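PDB 2JHP: core protein VP4 from Bluetongue virus, which caps viral RNA in a multistep assembly line that includes S-adenosylmethionine-dependent methyl transfer, and is one of the five proteins of the inner capsid. Local coordinates for residues Leu140-Arg146 with Tyr188-Glu192; Arg282-Arg287 with Ile305-Asn311; Val532-Thr536 with Glu621-Lys625. One frame throughout, in Å; residues are numbered along the deposited sequence.

Interaction 1: residues Leu140-Arg146 with Tyr188-Glu192. With GUN (guanine), chain D.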
loop_
_atom_site.group_PDB
_atom_site.type_symbol
_atom_site.label_atom_id
_atom_site.label_comp_id
_atom_site.label_asym_id
_atom_site.label_seq_id
_atom_site.Cartn_x
_atom_site.Cartn_y
_atom_site.Cartn_z
ATOM N N LEU A 140 -0.626 7.759 -3.824
ATOM C CA LEU A 140 -1.088 9.035 -4.375
ATOM C C LEU A 140 -2.545 9.309 -4.004
ATOM O O LEU A 140 -2.889 10.404 -3.552
ATOM C CB LEU A 140 -0.932 9.058 -5.905
ATOM C CG LEU A 140 0.468 9.093 -6.510
ATOM C CD1 LEU A 140 0.387 8.998 -8.000
ATOM C CD2 LEU A 140 1.185 10.388 -6.122
ATOM N N ASN A 141 -3.389 8.301 -4.189
ATOM C CA ASN A 141 -4.815 8.393 -3.887
ATOM C C ASN A 141 -5.182 8.862 -2.483
ATOM O O ASN A 141 -6.200 9.525 -2.309
ATOM C CB ASN A 141 -5.500 7.058 -4.167
ATOM C CG ASN A 141 -5.776 6.850 -5.625
ATOM O OD1 ASN A 141 -5.586 7.752 -6.440
ATOM N ND2 ASN A 141 -6.221 5.654 -5.972
ATOM N N ASP A 142 -4.371 8.524 -1.486
ATOM C CA ASP A 142 -4.688 8.918 -0.117
ATOM C C ASP A 142 -3.754 9.999 0.445
ATOM O O ASP A 142 -3.776 10.278 1.646
ATOM C CB ASP A 142 -4.737 7.687 0.798
ATOM C CG ASP A 142 -5.812 6.687 0.391
ATOM O OD1 ASP A 142 -6.953 7.105 0.137
ATOM O OD2 ASP A 142 -5.521 5.470 0.323
ATOM N N ALA A 143 -2.961 10.616 -0.431
ATOM C CA ALA A 143 -1.915 11.569 -0.022
ATOM C C ALA A 143 -2.347 13.013 -0.150
ATOM O O ALA A 143 -3.020 13.376 -1.115
ATOM C CB ALA A 143 -0.637 11.347 -0.829
ATOM N N ASN A 144 -1.953 13.830 0.822
ATOM C CA ASN A 144 -2.099 15.281 0.753
ATOM C C ASN A 144 -0.918 15.809 -0.031
ATOM O O ASN A 144 0.189 15.858 0.483
ATOM C CB ASN A 144 -2.111 15.867 2.162
ATOM C CG ASN A 144 -2.204 17.396 2.173
ATOM O OD1 ASN A 144 -2.148 18.064 1.126
ATOM N ND2 ASN A 144 -2.350 17.955 3.374
ATOM N N PRO A 145 -1.138 16.170 -1.304
ATOM C CA PRO A 145 0.015 16.465 -2.170
ATOM C C PRO A 145 0.769 17.713 -1.742
ATOM O O PRO A 145 1.873 17.963 -2.226
ATOM C CB PRO A 145 -0.619 16.652 -3.553
ATOM C CG PRO A 145 -2.039 16.986 -3.292
ATOM C CD PRO A 145 -2.424 16.303 -2.017
ATOM N N ARG A 146 0.167 18.473 -0.828
ATOM C CA ARG A 146 0.755 19.700 -0.301
ATOM C C ARG A 146 1.626 19.448 0.935
ATOM O O ARG A 146 2.257 20.369 1.447
ATOM C CB ARG A 146 -0.345 20.718 0.032
ATOM C CG ARG A 146 -0.961 21.423 -1.171
ATOM C CD ARG A 146 -1.913 22.543 -0.736
ATOM N NE ARG A 146 -1.374 23.337 0.380
ATOM C CZ ARG A 146 -0.781 24.530 0.268
ATOM N NH1 ARG A 146 -0.632 25.117 -0.918
ATOM N NH2 ARG A 146 -0.330 25.138 1.357
ATOM N N TYR A 188 -4.034 15.905 -10.105
ATOM C CA TYR A 188 -3.530 15.378 -8.817
ATOM C C TYR A 188 -3.094 16.452 -7.799
ATOM O O TYR A 188 -3.565 16.456 -6.675
ATOM C CB TYR A 188 -2.407 14.346 -9.021
ATOM C CG TYR A 188 -1.732 13.962 -7.724
ATOM C CD1 TYR A 188 -2.419 13.218 -6.737
ATOM C CD2 TYR A 188 -0.423 14.352 -7.455
ATOM C CE1 TYR A 188 -1.825 12.871 -5.547
ATOM C CE2 TYR A 188 0.183 14.004 -6.244
ATOM C CZ TYR A 188 -0.538 13.263 -5.306
ATOM O OH TYR A 188 0.045 12.903 -4.113
ATOM N N SER A 189 -2.178 17.328 -8.203
ATOM C CA SER A 189 -1.587 18.324 -7.296
ATOM C C SER A 189 -1.919 19.765 -7.639
ATOM O O SER A 189 -1.643 20.659 -6.845
ATOM C CB SER A 189 -0.056 18.154 -7.167
ATOM O OG SER A 189 0.630 18.529 -8.351
ATOM N N ALA A 190 -2.511 19.990 -8.811
ATOM C CA ALA A 190 -2.901 21.339 -9.232
ATOM C C ALA A 190 -4.042 21.880 -8.369
ATOM O O ALA A 190 -5.052 21.198 -8.190
ATOM C CB ALA A 190 -3.300 21.344 -10.691
ATOM N N GLU A 191 -3.869 23.095 -7.842
ATOM C CA GLU A 191 -4.934 23.800 -7.115
ATOM C C GLU A 191 -5.863 24.535 -8.060
ATOM O O GLU A 191 -7.001 24.840 -7.704
ATOM C CB GLU A 191 -4.361 24.825 -6.145
ATOM C CG GLU A 191 -3.387 24.262 -5.135
ATOM C CD GLU A 191 -2.423 25.319 -4.649
ATOM O OE1 GLU A 191 -2.768 26.049 -3.691
ATOM O OE2 GLU A 191 -1.325 25.420 -5.239
ATOM N N GLU A 192 -5.375 24.832 -9.259
ATOM C CA GLU A 192 -6.121 25.654 -10.195
ATOM C C GLU A 192 -5.908 25.143 -11.609
ATOM O O GLU A 192 -4.772 24.992 -12.058
ATOM C CB GLU A 192 -5.676 27.109 -10.064
ATOM C CG GLU A 192 -6.417 28.123 -10.918
ATOM C CD GLU A 192 -5.808 29.517 -10.787
ATOM O OE1 GLU A 192 -5.373 30.087 -11.813
ATOM O OE2 GLU A 192 -5.745 30.035 -9.648
HETATM N N9 GUN D . -5.727 4.098 -10.991
HETATM C C8 GUN D . -5.988 3.900 -9.695
HETATM N N7 GUN D . -6.350 5.055 -9.132
HETATM C C5 GUN D . -6.324 5.993 -10.071
HETATM C C6 GUN D . -6.606 7.356 -10.047
HETATM O O6 GUN D . -6.959 7.905 -9.002
HETATM N N1 GUN D . -6.483 8.084 -11.243
HETATM C C2 GUN D . -6.071 7.399 -12.411
HETATM N N2 GUN D . -5.939 8.059 -13.546
HETATM N N3 GUN D . -5.810 6.079 -12.401
HETATM C C4 GUN D . -5.929 5.379 -11.261
#
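This is a loop-against-loop contact, largely apolar with a charged outer end, at the seam between two Rossmann-like modules. Residues 140-146 run from helix 137-141 toward strand 149-152 of one seven-stranded sheet, whereas 188-192 leads into strand 192-196 of the other. The main plug is Tyr-188, whose CE1 lies 3.3 Å from Leu-140 O, at the ring edge, and whose OH is 3.4 Å from Leu-140 CD2 and 3.7 Å from Ala-143 CB. Pro-145 adds a second apolar surface, with its CB 3.8 Å from Tyr-188 CZ and 4.0 Å from Ser-189 CB. Ile-150, Arg-214 and the ring of His-391 also meet the tyrosine. An Asx turn across Pro-145, with Arg-146 N donating to Asn-144 OD1 at 3.1 Å, shapes the loop. At the exposed end Arg-146 NH1 and Glu-191 OE1 form a long salt bridge of 3.6 Å, while Glu-191 OE2 is held by Glu-259 N and His-347. The CA-to-CB bond of Asn-141 points away from 188-192, and its ND2 donates to guanine N7 at 3.2 Å. With Arg-214 and Asp-184 O also bonded to the base, this is a guanine pocket lined from both modules, whose strand order 3-2-1-4-5-7-6 is that of class I methyltransferases.

Interaction 2: residues Arg282-Arg287 with Ile305-Asn311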
loop_
_atom_site.group_PDB
_atom_site.type_symbol
_atom_site.label_atom_id
_atom_site.label_comp_id
_atom_site.label_asym_id
_atom_site.label_seq_id
_atom_site.Cartn_x
_atom_site.Cartn_y
_atom_site.Cartn_z
ATOM N N ARG A 282 -6.712 22.088 -37.820
ATOM C CA ARG A 282 -6.532 21.243 -36.633
ATOM C C ARG A 282 -5.092 21.294 -36.119
ATOM O O ARG A 282 -4.842 21.213 -34.907
ATOM C CB ARG A 282 -6.893 19.790 -36.940
ATOM C CG ARG A 282 -8.374 19.490 -37.029
ATOM C CD ARG A 282 -8.626 17.985 -36.959
ATOM N NE ARG A 282 -7.843 17.240 -37.949
ATOM C CZ ARG A 282 -7.500 15.956 -37.839
ATOM N NH1 ARG A 282 -6.785 15.381 -38.803
ATOM N NH2 ARG A 282 -7.867 15.245 -36.775
ATOM N N PHE A 283 -4.156 21.423 -37.058
ATOM C CA PHE A 283 -2.736 21.473 -36.755
ATOM C C PHE A 283 -2.363 22.800 -36.083
ATOM O O PHE A 283 -1.658 22.819 -35.074
ATOM C CB PHE A 283 -1.930 21.256 -38.037
ATOM C CG PHE A 283 -0.498 20.881 -37.798
ATOM C CD1 PHE A 283 -0.136 19.547 -37.618
ATOM C CD2 PHE A 283 0.497 21.861 -37.763
ATOM C CE1 PHE A 283 1.195 19.189 -37.392
ATOM C CE2 PHE A 283 1.841 21.516 -37.534
ATOM C CZ PHE A 283 2.187 20.173 -37.353
ATOM N N ALA A 284 -2.855 23.907 -36.637
ATOM C CA ALA A 284 -2.561 25.229 -36.088
ATOM C C ALA A 284 -3.218 25.463 -34.721
ATOM O O ALA A 284 -2.769 26.317 -33.963
ATOM C CB ALA A 284 -2.941 26.323 -37.080
ATOM N N GLU A 285 -4.273 24.710 -34.422
ATOM C CA GLU A 285 -4.901 24.740 -33.085
ATOM C C GLU A 285 -4.083 23.998 -32.046
ATOM O O GLU A 285 -3.873 24.509 -30.951
ATOM C CB GLU A 285 -6.326 24.175 -33.100
ATOM C CG GLU A 285 -7.306 24.992 -33.929
ATOM C CD GLU A 285 -8.611 24.258 -34.164
ATOM O OE1 GLU A 285 -8.625 23.005 -34.063
ATOM O OE2 GLU A 285 -9.619 24.938 -34.454
ATOM N N ASP A 286 -3.631 22.794 -32.385
ATOM C CA ASP A 286 -2.806 22.021 -31.462
ATOM C C ASP A 286 -1.515 22.782 -31.170
ATOM O O ASP A 286 -1.110 22.884 -30.012
ATOM C CB ASP A 286 -2.497 20.621 -32.015
ATOM C CG ASP A 286 -3.747 19.735 -32.165
ATOM O OD1 ASP A 286 -4.848 20.105 -31.682
ATOM O OD2 ASP A 286 -3.605 18.643 -32.756
ATOM N N ARG A 287 -0.897 23.320 -32.223
ATOM C CA ARG A 287 0.317 24.136 -32.115
ATOM C C ARG A 287 0.108 25.398 -31.276
ATOM O O ARG A 287 1.035 25.845 -30.600
ATOM C CB ARG A 287 0.851 24.558 -33.506
ATOM C CG ARG A 287 1.639 23.515 -34.338
ATOM C CD ARG A 287 1.985 22.214 -33.572
ATOM N NE ARG A 287 1.078 21.123 -33.939
ATOM C CZ ARG A 287 0.847 20.043 -33.201
ATOM N NH1 ARG A 287 1.448 19.891 -32.030
ATOM N NH2 ARG A 287 -0.001 19.115 -33.634
ATOM N N ILE A 305 -1.996 19.062 -23.769
ATOM C CA ILE A 305 -2.546 19.570 -25.029
ATOM C C ILE A 305 -3.113 18.467 -25.945
ATOM O O ILE A 305 -2.536 17.382 -26.078
ATOM C CB ILE A 305 -1.485 20.407 -25.821
ATOM C CG1 ILE A 305 -0.627 21.289 -24.882
ATOM C CG2 ILE A 305 -2.151 21.215 -26.947
ATOM C CD1 ILE A 305 -1.350 22.458 -24.199
ATOM N N LYS A 306 -4.246 18.767 -26.572
ATOM C CA LYS A 306 -4.825 17.920 -27.612
ATOM C C LYS A 306 -3.809 17.704 -28.732
ATOM O O LYS A 306 -3.133 18.644 -29.152
ATOM C CB LYS A 306 -6.076 18.590 -28.170
ATOM C CG LYS A 306 -7.054 17.663 -28.853
ATOM C CD LYS A 306 -8.025 18.463 -29.723
ATOM C CE LYS A 306 -9.429 17.883 -29.690
ATOM N NZ LYS A 306 -9.412 16.404 -29.774
ATOM N N HIS A 307 -3.693 16.470 -29.208
ATOM C CA HIS A 307 -2.680 16.159 -30.202
ATOM C C HIS A 307 -3.175 15.224 -31.297
ATOM O O HIS A 307 -2.961 14.014 -31.224
ATOM C CB HIS A 307 -1.450 15.552 -29.525
ATOM C CG HIS A 307 -0.222 15.571 -30.377
ATOM N ND1 HIS A 307 0.132 14.519 -31.194
ATOM C CD2 HIS A 307 0.734 16.517 -30.544
ATOM C CE1 HIS A 307 1.256 14.814 -31.823
ATOM N NE2 HIS A 307 1.639 16.022 -31.451
ATOM N N ARG A 308 -3.830 15.775 -32.314
ATOM C CA ARG A 308 -4.224 14.958 -33.474
ATOM C C ARG A 308 -3.059 14.818 -34.449
ATOM O O ARG A 308 -2.415 15.803 -34.797
ATOM C CB ARG A 308 -5.510 15.465 -34.179
ATOM C CG ARG A 308 -5.715 16.985 -34.224
ATOM C CD ARG A 308 -6.509 17.532 -33.012
ATOM N NE ARG A 308 -7.860 17.948 -33.373
ATOM C CZ ARG A 308 -8.233 19.211 -33.558
ATOM N NH1 ARG A 308 -7.361 20.208 -33.423
ATOM N NH2 ARG A 308 -9.488 19.472 -33.892
ATOM N N ILE A 309 -2.778 13.578 -34.846
ATOM C CA ILE A 309 -1.747 13.278 -35.841
ATOM C C ILE A 309 -2.260 13.575 -37.251
ATOM O O ILE A 309 -3.304 13.054 -37.653
ATOM C CB ILE A 309 -1.315 11.803 -35.797
ATOM C CG1 ILE A 309 -1.320 11.297 -34.358
ATOM C CG2 ILE A 309 0.056 11.626 -36.470
ATOM C CD1 ILE A 309 -1.604 9.816 -34.207
ATOM N N PRO A 310 -1.527 14.421 -37.998
ATOM C CA PRO A 310 -1.848 14.786 -39.390
ATOM C C PRO A 310 -1.807 13.595 -40.358
ATOM O O PRO A 310 -1.177 12.576 -40.064
ATOM C CB PRO A 310 -0.760 15.804 -39.744
ATOM C CG PRO A 310 0.363 15.527 -38.781
ATOM C CD PRO A 310 -0.317 15.115 -37.510
ATOM N N ASN A 311 -2.478 13.726 -41.498
ATOM C CA ASN A 311 -2.537 12.646 -42.479
ATOM C C ASN A 311 -1.538 12.853 -43.604
ATOM O O ASN A 311 -0.942 11.899 -44.109
ATOM C CB ASN A 311 -3.948 12.527 -43.061
ATOM C CG ASN A 311 -5.004 12.271 -41.998
ATOM O OD1 ASN A 311 -4.693 12.074 -40.813
ATOM N ND2 ASN A 311 -6.269 12.269 -42.426
#
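Helix 280-295 packs on strand 302-308, segments 282-287 and 305-308 lying at 150° and 8.1 Å between axes, nearly antiparallel, with Arg-308 filling the gap. Its side chain is twisted, chi1 being p at 35° while chi2 (-91°) and chi3 (-108°) lie outside the usual wells, yet it still reaches the helix. This conformation places NH1 of Arg-308 3.1 Å from both Glu-285 OE1 and Asp-286 OD1, two acids at once. Asp-286, in the m rotamer, uses its other oxygen for the strand backbone, OD2 accepting from Arg-308 N at 2.9 Å. The m rotamer of Arg-282 lays its CG over one face of the Arg-308 guanidinium, 3.3 Å from Arg-308 NH2. Arg-287 starts away from the strand but bends back through an eclipsed chi2 of -9°, its NH1 lying 3.8 Å from His-307 CD2 and in a salt bridge with Glu-290, its NH2 in a long one of 3.7 Å to Asp-286 OD2. Phe-283, in t, sets CE1 4.0 Å from Pro-310 CG and meets Lys-313 in a cation-pi contact. The chemistry implies a partly buried salt-bridge network of Glu-285, Asp-286, Arg-287 and Arg-308, in which Asp-286 also ties the helix to the strand backbone within a beta-alpha-beta crossover.

Interaction 3: residues Val532-Thr536 with Glu621-Lys625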
loop_
_atom_site.group_PDB
_atom_site.type_symbol
_atom_site.label_atom_id
_atom_site.label_comp_id
_atom_site.label_asym_id
_atom_site.label_seq_id
_atom_site.Cartn_x
_atom_site.Cartn_y
_atom_site.Cartn_z
ATOM N N VAL A 532 13.871 -33.352 16.658
ATOM C CA VAL A 532 13.925 -34.570 15.831
ATOM C C VAL A 532 14.609 -34.321 14.476
ATOM O O VAL A 532 14.959 -35.283 13.781
ATOM C CB VAL A 532 12.538 -35.246 15.624
ATOM C CG1 VAL A 532 11.927 -35.648 16.953
ATOM C CG2 VAL A 532 11.597 -34.348 14.833
ATOM N N ARG A 533 14.809 -33.045 14.121
ATOM C CA ARG A 533 15.516 -32.676 12.884
ATOM C C ARG A 533 16.929 -32.110 13.049
ATOM O O ARG A 533 17.844 -32.534 12.347
ATOM C CB ARG A 533 14.674 -31.733 12.027
ATOM C CG ARG A 533 13.746 -32.480 11.113
ATOM C CD ARG A 533 12.857 -31.557 10.338
ATOM N NE ARG A 533 12.122 -32.318 9.330
ATOM C CZ ARG A 533 10.948 -31.966 8.825
ATOM N NH1 ARG A 533 10.344 -30.855 9.234
ATOM N NH2 ARG A 533 10.367 -32.741 7.921
ATOM N N ASN A 534 17.103 -31.142 13.945
ATOM C CA ASN A 534 18.414 -30.534 14.186
ATOM C C ASN A 534 18.640 -30.227 15.675
ATOM O O ASN A 534 18.552 -29.072 16.106
ATOM C CB ASN A 534 18.600 -29.283 13.314
ATOM C CG ASN A 534 19.905 -28.541 13.606
ATOM O OD1 ASN A 534 20.992 -29.130 13.625
ATOM N ND2 ASN A 534 19.796 -27.235 13.827
ATOM N N PRO A 535 18.928 -31.271 16.465
ATOM C CA PRO A 535 19.076 -31.142 17.908
ATOM C C PRO A 535 20.363 -30.435 18.290
ATOM O O PRO A 535 21.300 -30.374 17.495
ATOM C CB PRO A 535 19.136 -32.597 18.379
ATOM C CG PRO A 535 19.708 -33.334 17.232
ATOM C CD PRO A 535 19.136 -32.659 16.016
ATOM N N THR A 536 20.390 -29.903 19.505
ATOM C CA THR A 536 21.600 -29.305 20.065
ATOM C C THR A 536 22.190 -30.245 21.103
ATOM O O THR A 536 21.930 -31.445 21.053
ATOM C CB THR A 536 21.351 -27.886 20.668
ATOM O OG1 THR A 536 22.509 -27.468 21.400
ATOM C CG2 THR A 536 20.124 -27.863 21.591
ATOM N N GLU A 621 24.246 -20.617 22.258
ATOM C CA GLU A 621 23.857 -21.872 21.633
ATOM C C GLU A 621 23.370 -21.621 20.217
ATOM O O GLU A 621 23.584 -22.447 19.326
ATOM C CB GLU A 621 22.772 -22.576 22.451
ATOM C CG GLU A 621 22.695 -24.078 22.205
ATOM C CD GLU A 621 24.024 -24.777 22.448
ATOM O OE1 GLU A 621 24.465 -24.849 23.616
ATOM O OE2 GLU A 621 24.631 -25.247 21.461
ATOM N N TYR A 622 22.731 -20.474 20.015
ATOM C CA TYR A 622 22.201 -20.117 18.707
ATOM C C TYR A 622 23.303 -19.797 17.690
ATOM O O TYR A 622 23.309 -20.349 16.584
ATOM C CB TYR A 622 21.205 -18.960 18.817
ATOM C CG TYR A 622 20.661 -18.530 17.477
ATOM C CD1 TYR A 622 19.582 -19.199 16.891
ATOM C CD2 TYR A 622 21.232 -17.464 16.785
ATOM C CE1 TYR A 622 19.080 -18.813 15.651
ATOM C CE2 TYR A 622 20.741 -17.072 15.552
ATOM C CZ TYR A 622 19.662 -17.750 14.991
ATOM O OH TYR A 622 19.182 -17.359 13.769
ATOM N N LYS A 623 24.229 -18.910 18.069
ATOM C CA LYS A 623 25.334 -18.523 17.186
ATOM C C LYS A 623 26.322 -19.665 16.975
ATOM O O LYS A 623 26.978 -19.735 15.933
ATOM C CB LYS A 623 26.060 -17.268 17.695
ATOM C CG LYS A 623 27.151 -17.491 18.745
ATOM C CD LYS A 623 28.143 -16.339 18.742
ATOM C CE LYS A 623 29.242 -16.534 19.772
ATOM N NZ LYS A 623 30.171 -15.374 19.769
ATOM N N ARG A 624 26.421 -20.551 17.967
ATOM C CA ARG A 624 27.281 -21.728 17.882
ATOM C C ARG A 624 26.718 -22.715 16.864
ATOM O O ARG A 624 27.461 -23.508 16.284
ATOM C CB ARG A 624 27.428 -22.390 19.256
ATOM C CG ARG A 624 28.854 -22.821 19.600
ATOM C CD ARG A 624 29.054 -24.332 19.540
ATOM N NE ARG A 624 28.743 -24.903 18.230
ATOM C CZ ARG A 624 29.200 -26.072 17.784
ATOM N NH1 ARG A 624 30.012 -26.813 18.532
ATOM N NH2 ARG A 624 28.853 -26.498 16.577
ATOM N N LYS A 625 25.405 -22.659 16.646
ATOM C CA LYS A 625 24.764 -23.480 15.626
ATOM C C LYS A 625 24.817 -22.839 14.241
ATOM O O LYS A 625 24.642 -23.527 13.233
ATOM C CB LYS A 625 23.324 -23.813 16.007
ATOM C CG LYS A 625 23.168 -25.155 16.690
ATOM C CD LYS A 625 21.843 -25.790 16.311
ATOM C CE LYS A 625 21.841 -27.278 16.594
ATOM N NZ LYS A 625 22.670 -28.044 15.616
#
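Residues 532-536 leave a weakly bonded final turn of helix 523-533 as an extended loop, with Asn-534 at phi/psi -142/76° and Pro-535 at -72/160°, and chain order is lost just after Thr-536. This is a surface contact between that loop and the side of helix 612-625, in the helical C-terminal region of the chain. Opposite the loop, 621-625 belongs to a helix whose bonding is loosening here: Lys-625 N makes weak hydrogen bonds to both Glu-621 O (3.2 Å) and Tyr-622 O (3.1 Å). The backbones stay well apart, the nearest alpha carbons being Thr-536 CA and Glu-621 CA at 7.9 Å, so side chains span the distance. Glu-621 and Lys-625, one turn apart, both point toward the extended segment. Thr-536 OG1 donates weakly to Glu-621 OE2 at 3.1 Å. Lys-625, whose chi1 and chi2 lie off the standard wells, stretches across so that its CE reaches 4.1 Å from Thr-536 CB and 3.3 Å from Pro-535 O. Tyr-556 of helix 551-561 touches both Thr-536 and Lys-625, linking this small surface contact to a third helix. The ammonium makes a weak bond from Lys-625 NZ to Pro-535 O at 3.3 Å, and the shortest link of the contact is that from Lys-625 NZ to Asn-534 OD1, at 2.8 Å.

Overall arrangement
The three contacts follow one another along an elongated chain and do not touch. Interactions 1 and 2 lie on the same side of its centre, 30 Å apart between centres and about 13 Å between nearest atoms. Interaction 3 is on the opposite side, its centre 53 Å from that of interaction 1 and 73 Å from that of interaction 2. Both 188-192 and the segments of interaction 2 belong to the same Rossmann-like module. Interaction 2 borders its cofactor site, the Glu-285 side chain being about 5 Å from S-adenosyl-L-homocysteine. Interaction 1 instead contributes Asn-141 to a guanine pocket, and its Leu-140 side chain is about 10 Å from an S-adenosyl-L-homocysteine.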